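Local coordinates for protein coclaurine N-methyltransferase (Coptis japonica, PDB 6GKV) that methylates the ring nitrogen of coclaurine and related tetrahydroisoquinolines with S-adenosyl-L-methionine as methyl donor, in alkaloid biosynthesis, at residues A49-L54 with I258-F263. Numbering follows the deposited sequence.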
ATOM      1  N   ALA A  49     -10.239   3.982  -2.926  1.00 35.92           N
ATOM      2  CA  ALA A  49     -11.569   3.811  -2.362  1.00 40.09           C
ATOM      3  C   ALA A  49     -12.103   2.375  -2.498  1.00 49.61           C
ATOM      4  O   ALA A  49     -12.744   1.885  -1.572  1.00 56.56           O
ATOM      5  CB  ALA A  49     -12.531   4.787  -3.012  1.00 36.70           C
ATOM      6  N   GLU A  50     -11.852   1.708  -3.631  1.00 45.26           N
ATOM      7  CA  GLU A  50     -12.184   0.271  -3.780  1.00 43.46           C
ATOM      8  C   GLU A  50     -11.460  -0.602  -2.767  1.00 41.55           C
ATOM      9  O   GLU A  50     -12.032  -1.531  -2.220  1.00 42.87           O
ATOM     10  CB  GLU A  50     -11.853  -0.240  -5.181  1.00 39.15           C
ATOM     11  CG  GLU A  50     -12.846   0.179  -6.235  1.00 45.08           C
ATOM     12  CD  GLU A  50     -14.273  -0.239  -5.872  1.00 59.90           C
ATOM     13  OE1 GLU A  50     -14.493  -1.433  -5.542  1.00 62.30           O
ATOM     14  OE2 GLU A  50     -15.175   0.629  -5.908  1.00 57.21           O
ATOM     15  N   ILE A  51     -10.198  -0.301  -2.503  1.00 46.29           N
ATOM     16  CA  ILE A  51      -9.466  -1.070  -1.513  1.00 44.81           C
ATOM     17  C   ILE A  51     -10.079  -0.859  -0.124  1.00 50.65           C
ATOM     18  O   ILE A  51     -10.059  -1.754   0.704  1.00 50.92           O
ATOM     19  CB  ILE A  51      -7.963  -0.706  -1.492  1.00 43.09           C
ATOM     20  CG1 ILE A  51      -7.327  -0.973  -2.859  1.00 37.87           C
ATOM     21  CG2 ILE A  51      -7.213  -1.524  -0.399  1.00 43.10           C
ATOM     22  CD1 ILE A  51      -7.203  -2.446  -3.173  1.00 44.11           C
ATOM     23  N   GLN A  52     -10.640   0.324   0.120  1.00 45.91           N
ATOM     24  CA  GLN A  52     -11.168   0.653   1.439  1.00 45.85           C
ATOM     25  C   GLN A  52     -12.543   0.023   1.654  1.00 48.02           C
ATOM     26  O   GLN A  52     -12.868  -0.380   2.768  1.00 47.00           O
ATOM     27  CB  GLN A  52     -11.245   2.173   1.616  1.00 50.20           C
ATOM     28  CG  GLN A  52      -9.885   2.850   1.632  1.00 47.13           C
ATOM     29  CD  GLN A  52      -9.000   2.301   2.721  1.00 45.28           C
ATOM     30  OE1 GLN A  52      -9.234   2.558   3.902  1.00 41.56           O
ATOM     31  NE2 GLN A  52      -7.980   1.523   2.335  1.00 42.96           N
ATOM     32  N   ASN A  53     -13.341  -0.043   0.585  1.00 38.16           N
ATOM     33  CA  ASN A  53     -14.631  -0.685   0.615  1.00 39.44           C
ATOM     34  C   ASN A  53     -14.475  -2.134   1.022  1.00 47.57           C
ATOM     35  O   ASN A  53     -15.214  -2.637   1.869  1.00 50.13           O
ATOM     36  CB  ASN A  53     -15.309  -0.589  -0.745  1.00 49.79           C
ATOM     37  CG  ASN A  53     -15.779   0.808  -1.052  1.00 56.63           C
ATOM     38  OD1 ASN A  53     -15.765   1.670  -0.178  1.00 66.63           O
ATOM     39  ND2 ASN A  53     -16.206   1.044  -2.295  1.00 51.38           N
ATOM     40  N   LEU A  54     -13.480  -2.795   0.445  1.00 42.96           N
ATOM     41  CA  LEU A  54     -13.236  -4.182   0.785  1.00 45.30           C
ATOM     42  C   LEU A  54     -12.583  -4.347   2.181  1.00 48.85           C
ATOM     43  O   LEU A  54     -13.033  -5.168   2.975  1.00 50.66           O
ATOM     44  CB  LEU A  54     -12.385  -4.847  -0.302  1.00 40.06           C
ATOM     45  CG  LEU A  54     -12.315  -6.371  -0.168  1.00 42.28           C
ATOM     46  CD1 LEU A  54     -13.718  -6.949  -0.021  1.00 29.09           C
ATOM     47  CD2 LEU A  54     -11.585  -7.002  -1.335  1.00 38.04           C
ATOM     48  N   ILE A 258      -8.997 -12.559  -3.629  1.00 31.25           N
ATOM     49  CA  ILE A 258      -7.737 -12.106  -4.218  1.00 40.69           C
ATOM     50  C   ILE A 258      -7.369 -10.741  -3.646  1.00 37.17           C
ATOM     51  O   ILE A 258      -7.981  -9.725  -4.019  1.00 37.15           O
ATOM     52  CB  ILE A 258      -7.814 -12.005  -5.751  1.00 47.06           C
ATOM     53  CG1 ILE A 258      -8.374 -13.301  -6.329  1.00 34.61           C
ATOM     54  CG2 ILE A 258      -6.437 -11.664  -6.330  1.00 42.31           C
ATOM     55  CD1 ILE A 258      -7.483 -14.503  -6.089  1.00 37.87           C
ATOM     56  N   PRO A 259      -6.401 -10.712  -2.713  1.00 26.73           N
ATOM     57  CA  PRO A 259      -6.008  -9.411  -2.146  1.00 41.02           C
ATOM     58  C   PRO A 259      -5.137  -8.588  -3.115  1.00 36.91           C
ATOM     59  O   PRO A 259      -4.530  -9.126  -4.034  1.00 40.47           O
ATOM     60  CB  PRO A 259      -5.218  -9.792  -0.864  1.00 26.45           C
ATOM     61  CG  PRO A 259      -5.191 -11.329  -0.802  1.00 29.81           C
ATOM     62  CD  PRO A 259      -5.587 -11.830  -2.183  1.00 22.35           C
ATOM     63  N   SER A 260      -5.114  -7.279  -2.931  1.00 41.23           N
ATOM     64  CA  SER A 260      -4.063  -6.448  -3.524  1.00 37.63           C
ATOM     65  C   SER A 260      -2.748  -6.803  -2.891  1.00 34.93           C
ATOM     66  O   SER A 260      -2.707  -7.341  -1.780  1.00 38.30           O
ATOM     67  CB  SER A 260      -4.347  -4.973  -3.296  1.00 37.30           C
ATOM     68  OG  SER A 260      -4.529  -4.773  -1.902  1.00 39.31           O
ATOM     69  N   ALA A 261      -1.662  -6.483  -3.577  1.00 43.25           N
ATOM     70  CA  ALA A 261      -0.347  -6.675  -2.981  1.00 39.14           C
ATOM     71  C   ALA A 261      -0.205  -5.830  -1.709  1.00 33.26           C
ATOM     72  O   ALA A 261       0.528  -6.206  -0.801  1.00 31.60           O
ATOM     73  CB  ALA A 261       0.746  -6.349  -3.977  1.00 35.77           C
ATOM     74  N   SER A 262      -0.938  -4.717  -1.641  1.00 37.42           N
ATOM     75  CA  SER A 262      -0.903  -3.791  -0.493  1.00 44.85           C
ATOM     76  C   SER A 262      -1.829  -4.134   0.665  1.00 44.42           C
ATOM     77  O   SER A 262      -1.930  -3.358   1.613  1.00 42.54           O
ATOM     78  CB  SER A 262      -1.285  -2.386  -0.952  1.00 43.46           C
ATOM     79  OG  SER A 262      -2.697  -2.336  -1.168  1.00 47.79           O
ATOM     80  N   PHE A 263      -2.520  -5.264   0.581  1.00 42.85           N
ATOM     81  CA  PHE A 263      -3.772  -5.437   1.329  1.00 40.79           C
ATOM     82  C   PHE A 263      -3.587  -5.495   2.844  1.00 38.15           C
ATOM     83  O   PHE A 263      -4.306  -4.832   3.592  1.00 46.29           O
ATOM     84  CB  PHE A 263      -4.528  -6.705   0.848  1.00 30.41           C
ATOM     85  CG  PHE A 263      -6.026  -6.617   1.042  1.00 26.49           C
ATOM     86  CD1 PHE A 263      -6.767  -5.674   0.341  1.00 32.72           C
ATOM     87  CD2 PHE A 263      -6.686  -7.459   1.915  1.00 32.83           C
ATOM     88  CE1 PHE A 263      -8.148  -5.579   0.517  1.00 40.68           C
ATOM     89  CE2 PHE A 263      -8.078  -7.375   2.108  1.00 29.80           C
ATOM     90  CZ  PHE A 263      -8.803  -6.435   1.429  1.00 35.28           C
TER
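The ring of F263 reaches from its loop to helix 44-58 and meets two side chains one helical turn apart, I51 and L54. Its far end does the touching on the L54 side: F263 CZ lies 3.9 Å from L54 CG and 4.0 Å from L54 CD2, the two side chains crossing at about a right angle. Nearer the root of the ring, F263 CD1 is 4.2 Å from the branch methyl CG2 of I51; both aliphatic groups approach the ring obliquely. The first bond of F263 does not aim at the helix, but with CG roughly anti to the backbone N (chi1 -153°) the ring swings across to it. I51 divides its branches: while CG2 packs near the ring, the longer arm carries CD1 to S260, 3.8 Å from both S260 CB and S260 OG.

That serine opens a type I turn from S260 to F263, closed by F263 N to S260 O at 3.2 Å. The two serine hydroxyls of the turn hydrogen-bond to each other, S260 OG to S262 OG at 3.1 Å, with either possibly the donor. S260 OG therefore has a polar partner within its own loop while a methyl packs against it. A234 touches both L54 and F263, and T55 and L58, further along the same helix, also touch the F263 side chain.

The loop follows strand 257-258, whose I258 touches the bound N-methylheliamine, but the packing itself lies away from the pocket. Between 49-54 and 258-263 the contact is thus largely apolar packing, whereas the directional bonds shape the turn that presents F263.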